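Local atomic coordinates of 2-aminomuconic 6-semialdehyde dehydrogenase (Pseudomonas sp., PDB entry 7BZV), a protein that catalyses the NAD+-dependent oxidation of 2-aminomuconic 6-semialdehyde in the meta-cleavage pathway of 2-aminophenol breakdown, and needs its tetrameric assembly to bind the cofactor. Residues 18-23 with 32-37; 70-75 with 196-201; 133-138 with 480-485; 348-353 with 374-379; 417-422 with 436-441. All blocks are in the same frame, centred on the assembly; numbering follows the deposited sequence.

Contact 1: residues 18-23 with 32-37; sequences KTFQDV and AVVHEA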
# COMPACT_ATOMS: atom_id res chain seq x y z
N LYS B 18 -31.87 -25.21 31.02
CA LYS B 18 -32.28 -25.67 29.71
C LYS B 18 -31.08 -26.23 28.94
O LYS B 18 -30.07 -25.54 28.74
CB LYS B 18 -32.90 -24.52 28.92
CG LYS B 18 -34.07 -24.82 27.96
CD LYS B 18 -34.38 -23.60 27.03
CE LYS B 18 -34.97 -24.08 25.68
NZ LYS B 18 -35.19 -22.98 24.69
N THR B 19 -31.23 -27.44 28.45
CA THR B 19 -30.21 -28.10 27.65
C THR B 19 -30.83 -28.74 26.41
O THR B 19 -32.05 -28.81 26.26
CB THR B 19 -29.47 -29.16 28.48
OG1 THR B 19 -30.30 -30.31 28.68
CG2 THR B 19 -29.06 -28.59 29.81
N PHE B 20 -29.95 -29.16 25.50
CA PHE B 20 -30.36 -29.81 24.27
C PHE B 20 -29.27 -30.76 23.81
O PHE B 20 -28.10 -30.65 24.21
CB PHE B 20 -30.71 -28.79 23.18
CG PHE B 20 -29.56 -27.88 22.77
CD1 PHE B 20 -28.58 -28.31 21.87
CD2 PHE B 20 -29.47 -26.58 23.27
CE1 PHE B 20 -27.54 -27.46 21.48
CE2 PHE B 20 -28.43 -25.73 22.89
CZ PHE B 20 -27.46 -26.18 22.00
N GLN B 21 -29.65 -31.69 22.95
CA GLN B 21 -28.77 -32.77 22.54
C GLN B 21 -27.96 -32.40 21.31
O GLN B 21 -28.44 -31.70 20.42
CB GLN B 21 -29.56 -34.03 22.21
CG GLN B 21 -30.69 -34.32 23.17
CD GLN B 21 -31.37 -35.64 22.86
OE1 GLN B 21 -31.20 -36.63 23.57
NE2 GLN B 21 -32.13 -35.67 21.76
N ASP B 22 -26.73 -32.90 21.26
CA ASP B 22 -25.87 -32.87 20.07
C ASP B 22 -25.98 -34.24 19.41
O ASP B 22 -25.55 -35.24 19.99
CB ASP B 22 -24.43 -32.56 20.46
CG ASP B 22 -23.50 -32.42 19.29
OD1 ASP B 22 -23.92 -32.48 18.10
OD2 ASP B 22 -22.29 -32.25 19.58
N VAL B 23 -26.59 -34.28 18.23
CA VAL B 23 -26.86 -35.52 17.51
C VAL B 23 -25.86 -35.64 16.38
O VAL B 23 -25.66 -34.68 15.63
CB VAL B 23 -28.29 -35.55 16.97
CG1 VAL B 23 -28.52 -36.80 16.12
CG2 VAL B 23 -29.29 -35.49 18.14
N ALA B 32 -23.34 -35.58 22.73
CA ALA B 32 -23.12 -34.65 23.83
C ALA B 32 -24.45 -33.99 24.16
O ALA B 32 -25.40 -34.06 23.39
CB ALA B 32 -22.06 -33.59 23.48
N VAL B 33 -24.49 -33.31 25.31
CA VAL B 33 -25.58 -32.40 25.59
C VAL B 33 -25.01 -31.01 25.89
O VAL B 33 -23.91 -30.86 26.44
CB VAL B 33 -26.49 -32.91 26.74
CG1 VAL B 33 -25.68 -33.37 27.90
CG2 VAL B 33 -27.49 -31.83 27.13
N VAL B 34 -25.78 -30.00 25.52
CA VAL B 34 -25.32 -28.63 25.40
C VAL B 34 -26.17 -27.74 26.29
O VAL B 34 -27.40 -27.88 26.30
CB VAL B 34 -25.42 -28.17 23.94
CG1 VAL B 34 -24.65 -26.84 23.71
CG2 VAL B 34 -24.94 -29.28 23.03
N HIS B 35 -25.52 -26.80 26.98
CA HIS B 35 -26.18 -25.97 27.98
C HIS B 35 -26.53 -24.62 27.38
O HIS B 35 -25.64 -23.84 27.04
CB HIS B 35 -25.28 -25.80 29.19
CG HIS B 35 -24.95 -27.09 29.87
ND1 HIS B 35 -25.34 -27.37 31.17
CD2 HIS B 35 -24.29 -28.19 29.44
CE1 HIS B 35 -24.92 -28.58 31.50
NE2 HIS B 35 -24.28 -29.09 30.47
N GLU B 36 -27.83 -24.36 27.27
CA GLU B 36 -28.31 -23.18 26.57
C GLU B 36 -28.20 -21.94 27.46
O GLU B 36 -28.44 -22.00 28.66
CB GLU B 36 -29.76 -23.38 26.12
CG GLU B 36 -30.29 -22.23 25.26
CD GLU B 36 -31.66 -22.51 24.66
OE1 GLU B 36 -32.19 -23.61 24.87
OE2 GLU B 36 -32.20 -21.61 23.96
N ALA B 37 -27.83 -20.82 26.85
CA ALA B 37 -27.63 -19.56 27.54
C ALA B 37 -28.87 -18.69 27.40
O ALA B 37 -29.40 -18.53 26.29
CB ALA B 37 -26.42 -18.82 26.97
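Strands 19-23 and 30-35 form an antiparallel beta hairpin, in which 19-23 is an outermost strand, within this chain, of a small four-stranded sheet. Its central hydrogen-bonded pair joins Phe20 and Val34; the bond from Val34 N to Phe20 O, 2.7 Å long, lies nearly along the carbonyl axis. The side chains of this pair share a face with Asp22 and Ala32. A chi1 of 61° sets the Phe20 CG in the crowded position between backbone N and carbonyl carbon, which swings the ring across to the partner strand. Val34 CB stands over one face of that ring, displaced toward the rim and 3.6 Å from its centroid in a CH-pi contact, while Val34 CG1 closes on Phe20 CZ at 3.4 Å. Glu36 CB lies at the ring edge, and Phe209 meets the ring at an oblique angle. An alanine in place of Phe20 would probably lose the cover over Val34 together with the ring's meeting with Phe209. On the other face Thr19 and His35 point the same way, with Thr19 CG2 4.1 Å from ND1 above the imidazole, whose NE2 is hydrogen-bonded to Gln4. Lys18 and Glu36 run side by side as extended chains. Their salt bridge, Lys18 NZ to Glu36 OE1 at 3.1 Å, is supplemented by a weak bond to OE2, an oxygen also hydrogen-bonded to Ser213 OG. Just past the strand ends, a further backbone bond runs from Glu36 N to Lys18 O, 2.9 Å long, with the donor in the carbonyl plane.

Contact 2: residues 70-75 with 196-201; sequences RRIANE and VGIPPG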
# COMPACT_ATOMS: atom_id res chain seq x y z
N ARG B 70 -0.58 -16.65 18.03
CA ARG B 70 0.28 -17.80 17.75
C ARG B 70 0.23 -18.83 18.88
O ARG B 70 0.27 -20.03 18.62
CB ARG B 70 1.70 -17.31 17.48
CG ARG B 70 1.84 -16.64 16.13
CD ARG B 70 3.19 -15.89 15.94
NE ARG B 70 3.27 -15.26 14.62
CZ ARG B 70 4.17 -14.34 14.27
NH1 ARG B 70 5.10 -13.93 15.14
NH2 ARG B 70 4.15 -13.84 13.06
N ARG B 71 0.14 -18.38 20.14
CA ARG B 71 0.02 -19.33 21.24
C ARG B 71 -1.30 -20.09 21.14
O ARG B 71 -1.34 -21.30 21.41
CB ARG B 71 0.12 -18.61 22.58
CG ARG B 71 1.38 -17.77 22.68
CD ARG B 71 2.09 -17.99 23.98
NE ARG B 71 1.48 -17.23 25.07
CZ ARG B 71 0.86 -17.77 26.11
NH1 ARG B 71 0.75 -19.10 26.20
NH2 ARG B 71 0.35 -17.00 27.06
N ILE B 72 -2.37 -19.41 20.74
CA ILE B 72 -3.64 -20.08 20.49
C ILE B 72 -3.48 -21.14 19.41
O ILE B 72 -3.92 -22.29 19.56
CB ILE B 72 -4.74 -19.07 20.12
CG1 ILE B 72 -5.15 -18.27 21.35
CG2 ILE B 72 -5.91 -19.81 19.46
CD1 ILE B 72 -5.92 -16.95 21.05
N ALA B 73 -2.89 -20.75 18.27
CA ALA B 73 -2.73 -21.70 17.18
C ALA B 73 -1.86 -22.89 17.61
O ALA B 73 -2.15 -24.03 17.24
CB ALA B 73 -2.11 -21.01 15.97
N ASN B 74 -0.77 -22.64 18.34
CA ASN B 74 0.09 -23.74 18.77
C ASN B 74 -0.68 -24.71 19.67
O ASN B 74 -0.52 -25.93 19.56
CB ASN B 74 1.31 -23.21 19.51
CG ASN B 74 2.35 -22.56 18.58
OD1 ASN B 74 2.34 -22.74 17.36
ND2 ASN B 74 3.22 -21.75 19.16
N GLU B 75 -1.52 -24.19 20.58
CA GLU B 75 -2.28 -25.07 21.45
C GLU B 75 -3.34 -25.84 20.67
O GLU B 75 -3.55 -27.03 20.91
CB GLU B 75 -2.89 -24.27 22.60
CG GLU B 75 -3.83 -25.06 23.49
CD GLU B 75 -3.15 -26.18 24.28
OE1 GLU B 75 -1.95 -26.46 24.06
OE2 GLU B 75 -3.83 -26.79 25.12
N VAL B 196 -4.08 -21.27 27.34
CA VAL B 196 -2.93 -20.41 27.05
C VAL B 196 -2.93 -19.16 27.91
O VAL B 196 -1.94 -18.43 27.93
CB VAL B 196 -2.86 -20.00 25.57
CG1 VAL B 196 -2.77 -21.22 24.69
CG2 VAL B 196 -4.05 -19.16 25.18
N GLY B 197 -4.04 -18.87 28.58
CA GLY B 197 -4.10 -17.76 29.49
C GLY B 197 -4.73 -16.50 28.96
O GLY B 197 -4.49 -15.43 29.52
N ILE B 198 -5.54 -16.59 27.91
CA ILE B 198 -6.29 -15.42 27.44
C ILE B 198 -7.05 -14.85 28.63
O ILE B 198 -7.73 -15.58 29.35
CB ILE B 198 -7.22 -15.80 26.29
CG1 ILE B 198 -6.40 -16.16 25.04
CG2 ILE B 198 -8.23 -14.69 26.03
CD1 ILE B 198 -5.74 -14.97 24.35
N PRO B 199 -7.00 -13.54 28.88
CA PRO B 199 -7.66 -13.00 30.05
C PRO B 199 -9.16 -13.31 30.06
O PRO B 199 -9.78 -13.36 28.99
CB PRO B 199 -7.40 -11.49 29.95
CG PRO B 199 -6.08 -11.43 29.26
CD PRO B 199 -6.12 -12.54 28.24
N PRO B 200 -9.72 -13.54 31.23
CA PRO B 200 -11.17 -13.82 31.28
C PRO B 200 -11.97 -12.64 30.76
O PRO B 200 -11.59 -11.48 30.93
CB PRO B 200 -11.44 -14.10 32.77
CG PRO B 200 -10.29 -13.49 33.51
CD PRO B 200 -9.10 -13.58 32.56
N GLY B 201 -13.08 -12.95 30.09
CA GLY B 201 -13.90 -11.96 29.43
C GLY B 201 -13.51 -11.69 27.99
O GLY B 201 -14.34 -11.15 27.24
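The chain leaves helix 184-196 through a Schellman motif whose C-prime residue, Gly197, has a phi of 100°, at which a CB would collide with the preceding carbonyl O, and the turn presents Val196 to one side of helix 62-78. Arg71 folds over the carbonyl end of Val196: its chain bends at chi2 and chi3, so that it slides past the valine in the opposite direction and brings the guanidinium to Val196 O. Two weak hydrogen bonds result, from Arg71 NH2 at 2.8 Å and Arg71 NH1 at 3.3 Å to Val196 O, neither of them straight. The positive guanidinium at the C-terminal end of helix 184-196 would probably interact favourably with the helix dipole. Beside the guanidinium the contact is apolar. Val196 CG1, anti to its own carbonyl carbon, rests 3.7 Å from Glu75 CB, the carboxylate of Glu75 being engaged by Arg78. Val196 CG2 takes the crowded rotameric position and meets Ile72 CG1 at 4.1 Å, the two side chains crossing at about a right angle. Farther along, Ile72 CD1 touches Ile198 CD1 at 3.9 Å, again crosswise. Ile72 also packs on Met193 of helix 184-196 and on Phe110 of helix 95-119, while Ile198 packs on Trp57 and the loop continues to strand 203-205; Arg70, on helix 62-78, forms salt bridges with Asp115 of its own chain and with Asp115 of the second subunit.

Contact 3: residues 133-138 with 480-485; sequences AYALNY and NVCVRI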
# COMPACT_ATOMS: atom_id res chain seq x y z
N ALA B 133 2.20 26.05 6.63
CA ALA B 133 1.71 25.06 7.59
C ALA B 133 1.39 23.74 6.89
O ALA B 133 1.30 23.65 5.67
CB ALA B 133 0.47 25.60 8.30
N TYR B 134 1.25 22.68 7.69
CA TYR B 134 0.84 21.40 7.15
C TYR B 134 0.17 20.61 8.26
O TYR B 134 0.20 20.99 9.42
CB TYR B 134 2.01 20.63 6.53
CG TYR B 134 3.14 20.20 7.48
CD1 TYR B 134 4.16 21.08 7.81
CD2 TYR B 134 3.19 18.92 8.00
CE1 TYR B 134 5.21 20.70 8.64
CE2 TYR B 134 4.22 18.52 8.86
CZ TYR B 134 5.24 19.41 9.17
OH TYR B 134 6.29 19.03 9.99
N ALA B 135 -0.49 19.53 7.86
CA ALA B 135 -1.14 18.66 8.81
C ALA B 135 -0.70 17.25 8.52
O ALA B 135 -0.79 16.78 7.38
CB ALA B 135 -2.69 18.74 8.73
N LEU B 136 -0.37 16.54 9.57
CA LEU B 136 -0.13 15.12 9.47
C LEU B 136 -1.40 14.36 9.84
O LEU B 136 -1.90 14.53 10.96
CB LEU B 136 1.00 14.70 10.40
CG LEU B 136 2.36 15.39 10.28
CD1 LEU B 136 3.22 14.96 11.47
CD2 LEU B 136 2.96 14.97 8.94
N ASN B 137 -1.83 13.46 8.96
CA ASN B 137 -3.01 12.61 9.13
C ASN B 137 -2.53 11.19 9.32
O ASN B 137 -1.82 10.68 8.45
CB ASN B 137 -3.91 12.61 7.88
CG ASN B 137 -4.64 13.88 7.67
OD1 ASN B 137 -5.74 14.05 8.19
ND2 ASN B 137 -4.04 14.79 6.92
N TYR B 138 -2.92 10.53 10.41
CA TYR B 138 -2.57 9.12 10.54
C TYR B 138 -3.72 8.40 11.23
O TYR B 138 -4.34 8.94 12.15
CB TYR B 138 -1.21 8.84 11.31
CG TYR B 138 -1.17 9.27 12.77
CD1 TYR B 138 -0.78 10.55 13.11
CD2 TYR B 138 -1.48 8.38 13.80
CE1 TYR B 138 -0.75 10.98 14.42
CE2 TYR B 138 -1.44 8.80 15.14
CZ TYR B 138 -1.05 10.10 15.42
OH TYR B 138 -1.00 10.54 16.72
N ASN B 480 -8.97 8.84 12.50
CA ASN B 480 -7.97 9.60 11.75
C ASN B 480 -7.49 10.74 12.66
O ASN B 480 -8.28 11.58 13.09
CB ASN B 480 -8.49 10.11 10.39
CG ASN B 480 -7.36 10.80 9.54
OD1 ASN B 480 -6.34 10.18 9.16
ND2 ASN B 480 -7.53 12.08 9.26
N VAL B 481 -6.23 10.68 13.07
CA VAL B 481 -5.64 11.73 13.89
C VAL B 481 -5.07 12.77 12.92
O VAL B 481 -4.28 12.42 12.03
CB VAL B 481 -4.55 11.19 14.82
CG1 VAL B 481 -3.86 12.41 15.50
CG2 VAL B 481 -5.15 10.22 15.83
N CYS B 482 -5.52 14.01 13.01
CA CYS B 482 -5.06 15.04 12.07
C CYS B 482 -4.42 16.18 12.84
O CYS B 482 -5.12 16.98 13.48
CB CYS B 482 -6.22 15.55 11.23
SG CYS B 482 -5.88 16.86 10.11
N VAL B 483 -3.10 16.28 12.73
CA VAL B 483 -2.31 17.14 13.59
C VAL B 483 -1.80 18.31 12.76
O VAL B 483 -0.94 18.13 11.89
CB VAL B 483 -1.15 16.38 14.25
CG1 VAL B 483 -0.38 17.33 15.19
CG2 VAL B 483 -1.63 15.15 15.01
N ARG B 484 -2.26 19.52 13.08
CA ARG B 484 -1.77 20.71 12.38
C ARG B 484 -0.40 21.10 12.93
O ARG B 484 -0.23 21.23 14.13
CB ARG B 484 -2.74 21.87 12.55
CG ARG B 484 -2.18 23.17 11.98
CD ARG B 484 -3.22 24.31 11.88
NE ARG B 484 -2.54 25.55 11.55
CZ ARG B 484 -2.69 26.19 10.40
NH1 ARG B 484 -3.52 25.72 9.49
NH2 ARG B 484 -2.01 27.30 10.16
N ILE B 485 0.58 21.26 12.04
CA ILE B 485 1.94 21.67 12.41
C ILE B 485 2.12 23.11 11.95
O ILE B 485 2.21 23.38 10.74
CB ILE B 485 3.00 20.75 11.81
CG1 ILE B 485 2.84 19.27 12.24
CG2 ILE B 485 4.45 21.25 12.15
CD1 ILE B 485 2.73 19.00 13.72
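Two tyrosines on strand 134-150 each cover a branched residue of the antiparallel partner strand 476-485. Tyr138 and Val481 lie side by side, pointing the same way, with Val481 CB over one ring face, 3.8 Å from the centroid and slightly off toward the rim; Tyr134 repeats this with Ile485 CB, also at 3.8 Å. In both, chi1 is 64°, the crowded position that brings the ring across to its neighbour. Leu136 and Val483 share their face. On the face of Asn137 and Cys482, Asn137 OD1 accepts on a lone pair from Asn480 ND2 at 2.9 Å, the Asn480 side chain reaching in from the strand end with the two amide planes only 8° apart. At the far end Ala133 CB lies over a face of the Arg484 guanidinium, 3.5 Å from NH2, while Asp486 forms a salt bridge with Arg484. Three hydrogen-bonded pairs fix the register, Val481 N to Tyr138 O being 2.7 Å long. The phenol groups are positioned from other chains: Tyr134 OH bonds to Glu434 of the second subunit, and Tyr138 OH to His430 and Glu434 of the third. A leucine at Tyr138, lacking the hydroxyl bonded to the third subunit and the flat ring over Val481, would probably weaken this part of the subunit interface. These long strands are consistent with the oligomerisation arm of other aldehyde dehydrogenases. Strand 124-128 pairs with 134-150 along its other edge, and residues 480-483 continue the sheet into a parallel ladder with a strand of the third subunit.

Contact 4: residues 348-353 with 374-379; sequences EGATFL and TVIAGL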
# COMPACT_ATOMS: atom_id res chain seq x y z
N GLU B 348 -40.59 -30.76 -11.37
CA GLU B 348 -40.30 -29.80 -12.42
C GLU B 348 -39.89 -30.48 -13.73
O GLU B 348 -39.71 -29.77 -14.73
CB GLU B 348 -39.23 -28.80 -11.93
CG GLU B 348 -39.87 -27.62 -11.18
CD GLU B 348 -38.88 -26.58 -10.67
OE1 GLU B 348 -37.76 -26.94 -10.27
OE2 GLU B 348 -39.25 -25.38 -10.65
N GLY B 349 -39.80 -31.81 -13.76
CA GLY B 349 -39.45 -32.55 -14.96
C GLY B 349 -37.98 -32.93 -15.15
O GLY B 349 -37.59 -33.34 -16.25
N ALA B 350 -37.16 -32.84 -14.11
CA ALA B 350 -35.73 -33.01 -14.30
C ALA B 350 -35.35 -34.45 -14.66
O ALA B 350 -35.95 -35.42 -14.19
CB ALA B 350 -34.97 -32.61 -13.03
N THR B 351 -34.30 -34.57 -15.47
CA THR B 351 -33.63 -35.84 -15.70
C THR B 351 -32.55 -36.03 -14.65
O THR B 351 -31.72 -35.14 -14.44
CB THR B 351 -33.02 -35.88 -17.09
OG1 THR B 351 -34.05 -35.68 -18.05
CG2 THR B 351 -32.30 -37.21 -17.35
N PHE B 352 -32.56 -37.19 -14.01
CA PHE B 352 -31.56 -37.52 -13.01
C PHE B 352 -30.45 -38.31 -13.67
O PHE B 352 -30.67 -39.45 -14.08
CB PHE B 352 -32.16 -38.30 -11.85
CG PHE B 352 -32.95 -37.45 -10.91
CD1 PHE B 352 -34.19 -36.97 -11.29
CD2 PHE B 352 -32.43 -37.10 -9.68
CE1 PHE B 352 -34.91 -36.16 -10.45
CE2 PHE B 352 -33.14 -36.29 -8.83
CZ PHE B 352 -34.40 -35.82 -9.21
N LEU B 353 -29.26 -37.70 -13.77
CA LEU B 353 -28.08 -38.38 -14.30
C LEU B 353 -27.35 -39.20 -13.25
O LEU B 353 -26.57 -40.10 -13.60
CB LEU B 353 -27.07 -37.39 -14.89
CG LEU B 353 -27.61 -36.53 -16.01
CD1 LEU B 353 -26.52 -35.62 -16.55
CD2 LEU B 353 -28.19 -37.44 -17.10
N THR B 374 -25.85 -36.15 -6.38
CA THR B 374 -26.94 -36.10 -7.35
C THR B 374 -26.61 -35.08 -8.44
O THR B 374 -26.05 -34.01 -8.17
CB THR B 374 -28.26 -35.78 -6.63
OG1 THR B 374 -28.53 -36.82 -5.67
CG2 THR B 374 -29.46 -35.68 -7.57
N VAL B 375 -26.96 -35.43 -9.67
CA VAL B 375 -26.83 -34.50 -10.79
C VAL B 375 -28.13 -34.53 -11.56
O VAL B 375 -28.59 -35.61 -11.95
CB VAL B 375 -25.66 -34.86 -11.71
CG1 VAL B 375 -25.75 -34.04 -12.96
CG2 VAL B 375 -24.35 -34.64 -11.02
N ILE B 376 -28.70 -33.36 -11.85
CA ILE B 376 -29.90 -33.28 -12.68
C ILE B 376 -29.61 -32.48 -13.94
O ILE B 376 -28.62 -31.74 -14.03
CB ILE B 376 -31.11 -32.68 -11.94
CG1 ILE B 376 -30.76 -31.31 -11.35
CG2 ILE B 376 -31.59 -33.62 -10.83
CD1 ILE B 376 -31.95 -30.54 -10.74
N ALA B 377 -30.51 -32.62 -14.91
CA ALA B 377 -30.38 -31.98 -16.21
C ALA B 377 -31.77 -31.80 -16.81
O ALA B 377 -32.76 -32.36 -16.33
CB ALA B 377 -29.49 -32.80 -17.15
N GLY B 378 -31.84 -31.04 -17.89
CA GLY B 378 -33.05 -30.94 -18.66
C GLY B 378 -33.91 -29.73 -18.37
O GLY B 378 -34.93 -29.54 -19.03
N LEU B 379 -33.56 -28.91 -17.38
CA LEU B 379 -34.48 -27.85 -17.00
C LEU B 379 -34.03 -26.50 -17.56
O LEU B 379 -32.89 -26.31 -18.01
CB LEU B 379 -34.60 -27.77 -15.48
CG LEU B 379 -35.05 -29.06 -14.80
CD1 LEU B 379 -35.13 -28.89 -13.29
CD2 LEU B 379 -36.41 -29.55 -15.38
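Ile376 has CG1 in the crowded position between backbone N and carbonyl carbon, with chi1 at 55°, which sends CG2 alongside the backbone N and onto the ring of Phe352. Phe352, with its CG anti to the carbonyl carbon, runs side by side with the isoleucine, so that CG2 sits over the middle of the ring face, 3.7 Å from the centroid, as a CH-pi contact. Thr374 CG2 approaches the same ring obliquely, 3.9 Å from Phe352 CD2, and Arg346 adds a cation-pi interaction. The strands are an edge pair of the seven-stranded sheet, with 351-354 outermost in this chain. Thr351 and Ala377 form the hydrogen-bonded pair, Thr351 N to Ala377 O and Ala377 N to Thr351 O both being 2.8 Å. A further bond of 2.9 Å runs from Leu353 N to Val375 O. Beyond it Leu353 CD1 rests against Val375 CG1 at 4.0 Å and touches Ala377 CB. At the other end Gly349 closes helix 332-348 in a Schellman motif, and Leu379 folds over the turn, its CD1 3.7 Å from Ala350 CB. The polar ends of Glu348 and Thr374 are bonded elsewhere, Glu348 to the backbone N atoms of Arg384 and Val385 and Thr374 OG1 to Glu372 O and Gly356 N. The pairing across the strands is therefore carried by backbone amides, and the side chains add apolar and CH-pi packing.

Contact 5: residues 417-422 with 436-441; sequences LAATIW and MRVGIS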
# COMPACT_ATOMS: atom_id res chain seq x y z
N LEU B 417 -21.92 -15.18 -4.68
CA LEU B 417 -20.86 -15.56 -3.78
C LEU B 417 -19.59 -15.94 -4.53
O LEU B 417 -18.54 -15.34 -4.30
CB LEU B 417 -21.26 -16.71 -2.87
CG LEU B 417 -20.26 -16.95 -1.73
CD1 LEU B 417 -19.92 -15.69 -0.94
CD2 LEU B 417 -20.82 -18.04 -0.80
N ALA B 418 -19.67 -16.99 -5.37
CA ALA B 418 -18.49 -17.57 -6.02
C ALA B 418 -18.79 -18.11 -7.41
O ALA B 418 -19.94 -18.37 -7.79
CB ALA B 418 -17.91 -18.72 -5.19
N ALA B 419 -17.70 -18.29 -8.18
CA ALA B 419 -17.74 -18.96 -9.47
C ALA B 419 -16.45 -19.74 -9.69
O ALA B 419 -15.43 -19.46 -9.07
CB ALA B 419 -17.93 -17.97 -10.63
N THR B 420 -16.53 -20.78 -10.53
CA THR B 420 -15.35 -21.55 -10.93
C THR B 420 -15.40 -21.77 -12.43
O THR B 420 -16.40 -22.28 -12.96
CB THR B 420 -15.26 -22.88 -10.16
OG1 THR B 420 -14.08 -23.61 -10.58
CG2 THR B 420 -16.49 -23.73 -10.36
N ILE B 421 -14.34 -21.36 -13.11
CA ILE B 421 -14.21 -21.33 -14.57
C ILE B 421 -13.06 -22.24 -14.98
O ILE B 421 -11.94 -22.08 -14.48
CB ILE B 421 -13.86 -19.92 -15.08
CG1 ILE B 421 -14.74 -18.83 -14.44
CG2 ILE B 421 -13.88 -19.84 -16.59
CD1 ILE B 421 -16.12 -18.99 -14.80
N TRP B 422 -13.28 -23.06 -16.01
CA TRP B 422 -12.29 -24.03 -16.49
C TRP B 422 -12.05 -23.78 -17.98
O TRP B 422 -12.96 -23.99 -18.80
CB TRP B 422 -12.75 -25.48 -16.23
CG TRP B 422 -12.78 -25.77 -14.72
CD1 TRP B 422 -13.78 -25.45 -13.85
CD2 TRP B 422 -11.72 -26.32 -13.93
NE1 TRP B 422 -13.42 -25.79 -12.58
CE2 TRP B 422 -12.16 -26.31 -12.59
CE3 TRP B 422 -10.46 -26.84 -14.21
CZ2 TRP B 422 -11.41 -26.82 -11.56
CZ3 TRP B 422 -9.70 -27.33 -13.18
CH2 TRP B 422 -10.18 -27.31 -11.86
N MET B 436 -17.65 -12.25 -13.77
CA MET B 436 -18.53 -12.95 -12.85
C MET B 436 -18.91 -11.99 -11.74
O MET B 436 -18.02 -11.39 -11.13
CB MET B 436 -17.83 -14.18 -12.25
CG MET B 436 -17.43 -15.24 -13.27
SD MET B 436 -18.90 -16.02 -13.99
CE MET B 436 -19.13 -15.11 -15.49
N ARG B 437 -20.20 -11.88 -11.42
CA ARG B 437 -20.63 -10.93 -10.39
C ARG B 437 -20.60 -11.65 -9.04
O ARG B 437 -21.63 -12.05 -8.48
CB ARG B 437 -22.01 -10.36 -10.70
CG ARG B 437 -22.21 -8.94 -10.10
CD ARG B 437 -23.65 -8.49 -10.07
NE ARG B 437 -24.47 -9.37 -9.25
CZ ARG B 437 -24.95 -9.05 -8.04
NH1 ARG B 437 -24.68 -7.87 -7.50
NH2 ARG B 437 -25.69 -9.94 -7.39
N VAL B 438 -19.40 -11.85 -8.52
CA VAL B 438 -19.20 -12.69 -7.36
C VAL B 438 -18.06 -12.11 -6.54
O VAL B 438 -17.30 -11.26 -7.02
CB VAL B 438 -18.88 -14.16 -7.76
CG1 VAL B 438 -20.03 -14.76 -8.60
CG2 VAL B 438 -17.56 -14.20 -8.48
N GLY B 439 -17.92 -12.58 -5.30
CA GLY B 439 -16.80 -12.17 -4.49
C GLY B 439 -15.52 -12.92 -4.80
O GLY B 439 -14.42 -12.36 -4.64
N ILE B 440 -15.62 -14.16 -5.24
CA ILE B 440 -14.42 -14.93 -5.54
C ILE B 440 -14.65 -15.74 -6.81
O ILE B 440 -15.62 -16.49 -6.91
CB ILE B 440 -14.01 -15.84 -4.37
CG1 ILE B 440 -12.82 -16.72 -4.76
CG2 ILE B 440 -15.14 -16.75 -3.93
CD1 ILE B 440 -11.56 -16.07 -4.80
N SER B 441 -13.78 -15.55 -7.79
CA SER B 441 -13.93 -16.13 -9.12
C SER B 441 -12.66 -16.94 -9.39
O SER B 441 -11.61 -16.37 -9.67
CB SER B 441 -14.16 -15.02 -10.13
OG SER B 441 -14.66 -15.50 -11.37
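A beta-alpha-beta unit, strand 418-422, helix 426-435 and strand 440-443, closes here as its two parallel strands come together. Leu417 O accepts from Ile440 N at 3.3 Å and, more weakly, from Gly439 N at 3.0 Å. Ala419 N then donates to Ile440 O at 3.0 Å, with the donor in the carbonyl plane, while Ala418 CA makes a CA-H...O contact with the same oxygen. Gly439 passes close to Leu417 O, where a CB would come within 3.5 Å of that oxygen. One side of the pair is formed by Ala418 CB against Ile440 CG2, 3.6 Å apart; the isoleucine holds CG1 anti to its backbone N, so that the shorter branch, in the crowded position, does the touching. These strands end one side of the seven-stranded sheet within this chain, 440-443 being outermost. On the other side Met436, bent at chi2 and chi3, leans over Ala419, with CG 3.8 Å from its CB. The sulphur continues to Ile421, where SD and CD1 meet tip to tip at 4.1 Å; Ile407 and Ala410 of helix 403-411 pack against the methionine as well. Val438 CG1 covers Ala418 O at 3.7 Å. Ser441 OG is bonded to Ser433 O on the connecting helix. The outer strand pairs through Ile440 and Ser441 with a strand of the third subunit, and Val438 O and Met436 O accept from Thr479 OG1 and Lys142 NZ of that subunit.

Overall arrangement
Contacts 4 and 5 belong to one seven-stranded sheet, at its two outer edges within this chain, with centres about 24 Å apart. Contact 3 lies far out, about 40 Å from the chain centre and about 63 Å from contact 4, centre to centre. The centres of contacts 3 and 5 are about 41 Å apart, yet the tetramer joins their strands: residues 480-483 and Ile440-Ser441 each enter a parallel ladder with the third subunit. Contact 1 closes before contact 2 opens, their centres about 25 Å apart, and the segments of contacts 2 and 3 alternate along the chain. Contacts 3 and 5 are probably most relevant to the tetramer that NAD+ binding requires; contact 2 meets the second subunit through Arg70.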